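Local coordinates for high-potential iron-sulfur protein isozyme 2 (Ectothiorhodospira shaposhnikovii, PDB 1HPI) that carries electrons in anaerobic photosynthetic electron transport, using a high-potential 4Fe-4S cluster, at residues Ala13-His18 and Val23-Tyr28. Sequence-based numbering, arbitrary orientation.
Sequences ALEYRH and VQHPAY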
loop_
_atom_site.group_PDB
_atom_site.type_symbol
_atom_site.label_atom_id
_atom_site.label_comp_id
_atom_site.label_asym_id
_atom_site.label_seq_id
_atom_site.Cartn_x
_atom_site.Cartn_y
_atom_site.Cartn_z
ATOM N N ALA A 13 4.134 6.678 -8.801
ATOM C CA ALA A 13 4.617 5.681 -9.737
ATOM C C ALA A 13 3.880 4.359 -9.622
ATOM O O ALA A 13 3.716 3.643 -10.606
ATOM C CB ALA A 13 6.113 5.465 -9.586
ATOM N N LEU A 14 3.446 4.035 -8.406
ATOM C CA LEU A 14 2.732 2.800 -8.148
ATOM C C LEU A 14 1.238 3.030 -7.930
ATOM O O LEU A 14 0.521 2.132 -7.513
ATOM C CB LEU A 14 3.356 2.080 -6.949
ATOM C CG LEU A 14 4.746 1.566 -7.306
ATOM C CD1 LEU A 14 5.376 0.878 -6.102
ATOM C CD2 LEU A 14 4.668 0.603 -8.492
ATOM N N GLU A 15 0.776 4.241 -8.221
ATOM C CA GLU A 15 -0.632 4.586 -8.065
ATOM C C GLU A 15 -1.161 4.242 -6.693
ATOM O O GLU A 15 -2.272 3.756 -6.507
ATOM C CB GLU A 15 -1.455 3.957 -9.194
ATOM C CG GLU A 15 -0.913 4.580 -10.489
ATOM C CD GLU A 15 -1.823 4.372 -11.643
ATOM O OE1 GLU A 15 -2.975 4.984 -11.494
ATOM O OE2 GLU A 15 -1.509 3.692 -12.600
ATOM N N TYR A 16 -0.321 4.510 -5.719
ATOM C CA TYR A 16 -0.675 4.218 -4.349
ATOM C C TYR A 16 -1.755 5.118 -3.759
ATOM O O TYR A 16 -1.789 6.313 -4.012
ATOM C CB TYR A 16 0.594 4.314 -3.474
ATOM C CG TYR A 16 0.303 4.347 -1.983
ATOM C CD1 TYR A 16 0.209 3.149 -1.275
ATOM C CD2 TYR A 16 0.124 5.547 -1.292
ATOM C CE1 TYR A 16 -0.060 3.143 0.092
ATOM C CE2 TYR A 16 -0.140 5.567 0.078
ATOM C CZ TYR A 16 -0.238 4.353 0.763
ATOM O OH TYR A 16 -0.506 4.340 2.111
ATOM N N ARG A 17 -2.634 4.537 -2.947
ATOM C CA ARG A 17 -3.699 5.264 -2.265
ATOM C C ARG A 17 -3.741 4.787 -0.815
ATOM O O ARG A 17 -3.580 3.600 -0.562
ATOM C CB ARG A 17 -5.101 5.006 -2.787
ATOM C CG ARG A 17 -5.302 5.477 -4.210
ATOM C CD ARG A 17 -5.106 6.971 -4.412
ATOM N NE ARG A 17 -4.991 7.230 -5.843
ATOM C CZ ARG A 17 -3.829 7.437 -6.457
ATOM N NH1 ARG A 17 -2.681 7.440 -5.794
ATOM N NH2 ARG A 17 -3.803 7.657 -7.767
ATOM N N HIS A 18 -3.967 5.686 0.140
ATOM C CA HIS A 18 -4.041 5.270 1.535
ATOM C C HIS A 18 -5.320 4.468 1.809
ATOM O O HIS A 18 -5.386 3.687 2.764
ATOM C CB HIS A 18 -4.138 6.497 2.447
ATOM C CG HIS A 18 -2.920 7.344 2.517
ATOM N ND1 HIS A 18 -1.660 6.796 2.672
ATOM C CD2 HIS A 18 -2.800 8.697 2.460
ATOM C CE1 HIS A 18 -0.813 7.825 2.709
ATOM N NE2 HIS A 18 -1.460 8.976 2.582
ATOM N N VAL A 23 -9.563 3.432 -5.047
ATOM C CA VAL A 23 -8.820 3.032 -6.219
ATOM C C VAL A 23 -9.703 2.783 -7.437
ATOM O O VAL A 23 -10.729 2.123 -7.346
ATOM C CB VAL A 23 -8.077 1.736 -5.906
ATOM C CG1 VAL A 23 -7.509 1.143 -7.188
ATOM C CG2 VAL A 23 -6.953 1.987 -4.899
ATOM N N GLN A 24 -9.287 3.292 -8.591
ATOM C CA GLN A 24 -9.992 3.096 -9.840
ATOM C C GLN A 24 -8.880 2.707 -10.810
ATOM O O GLN A 24 -8.243 3.560 -11.422
ATOM C CB GLN A 24 -10.821 4.326 -10.236
ATOM C CG GLN A 24 -11.056 4.384 -11.746
ATOM C CD GLN A 24 -12.265 5.218 -12.083
ATOM O OE1 GLN A 24 -12.485 5.539 -13.259
ATOM N NE2 GLN A 24 -13.049 5.565 -11.064
ATOM N N HIS A 25 -8.627 1.395 -10.892
ATOM C CA HIS A 25 -7.580 0.793 -11.713
ATOM C C HIS A 25 -7.991 -0.593 -12.186
ATOM O O HIS A 25 -8.545 -1.366 -11.424
ATOM C CB HIS A 25 -6.306 0.678 -10.835
ATOM C CG HIS A 25 -5.060 0.303 -11.592
ATOM N ND1 HIS A 25 -4.793 -1.016 -11.943
ATOM C CD2 HIS A 25 -4.029 1.072 -12.050
ATOM C CE1 HIS A 25 -3.630 -1.029 -12.594
ATOM N NE2 HIS A 25 -3.154 0.211 -12.680
ATOM N N PRO A 26 -7.718 -0.917 -13.448
ATOM C CA PRO A 26 -8.086 -2.198 -14.030
ATOM C C PRO A 26 -7.606 -3.439 -13.309
ATOM O O PRO A 26 -8.266 -4.471 -13.341
ATOM C CB PRO A 26 -7.613 -2.161 -15.493
ATOM C CG PRO A 26 -7.316 -0.698 -15.783
ATOM C CD PRO A 26 -7.008 -0.062 -14.431
ATOM N N ALA A 27 -6.449 -3.355 -12.670
ATOM C CA ALA A 27 -5.919 -4.509 -11.963
ATOM C C ALA A 27 -6.480 -4.697 -10.560
ATOM O O ALA A 27 -6.381 -5.773 -9.986
ATOM C CB ALA A 27 -4.408 -4.360 -11.819
ATOM N N TYR A 28 -7.056 -3.648 -9.997
ATOM C CA TYR A 28 -7.593 -3.716 -8.659
ATOM C C TYR A 28 -8.832 -4.586 -8.509
ATOM O O TYR A 28 -9.690 -4.612 -9.373
ATOM C CB TYR A 28 -7.862 -2.289 -8.124
ATOM C CG TYR A 28 -8.622 -2.268 -6.808
ATOM C CD1 TYR A 28 -7.940 -2.414 -5.598
ATOM C CD2 TYR A 28 -10.008 -2.100 -6.758
ATOM C CE1 TYR A 28 -8.614 -2.404 -4.374
ATOM C CE2 TYR A 28 -10.697 -2.083 -5.544
ATOM C CZ TYR A 28 -10.000 -2.233 -4.343
ATOM O OH TYR A 28 -10.688 -2.211 -3.146
#
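Val-23 meets Arg-17 through one methyl: CG2 lies 3.9 Å from Arg-17 CG, with Arg-17 CB slightly farther (4.1 Å). The CA atoms of Val-23 and Arg-17, 6.8 Å apart, are the nearest such pair between the segments. Arg-17 presents only the aliphatic start of its chain; beyond a bend at chi2 its far end is modelled too close to Tyr-16 O, and its placement is doubtful. Two residues on, the His-25 ring meets the carboxylate of Glu-15, a residue of positive phi that closes helix 9-13 as C-prime of a Schellman motif. Glu-15 OE2 reaches the ring edge near its plane, 3.7 Å from His-25 CD2 and 3.9 Å from NE2, too far for a hydrogen bond; carboxylate and ring stand 72° apart. CB of His-25 points toward the other segment, and CG anti to the backbone N (chi1 -170°) carries the CD2 edge to the carboxylate. The other ring nitrogen is fixed by the turn that follows: Ala-27 N donates to His-25 ND1 (3.0 Å), tilted 22° out of the ring plane, and Pro-26 CD sits over one face. Tyr-28 N then closes this type I turn on His-25 O. The ring of Trp-64, next to the cluster ligand Cys-65, also meets the imidazole. With an alanine here, the Glu-15 carboxylate is likely to lose the ring edge beside it and Ala-27 N its side-chain acceptor. A proton on NE2 would not point straight at OE2, which lies nearer CD2; any attraction is probably weak and electrostatic, beside a small apolar touch, between two parts of the long loop joining helix 9-13 to strand 48-50 at the surface of the HiPIP fold.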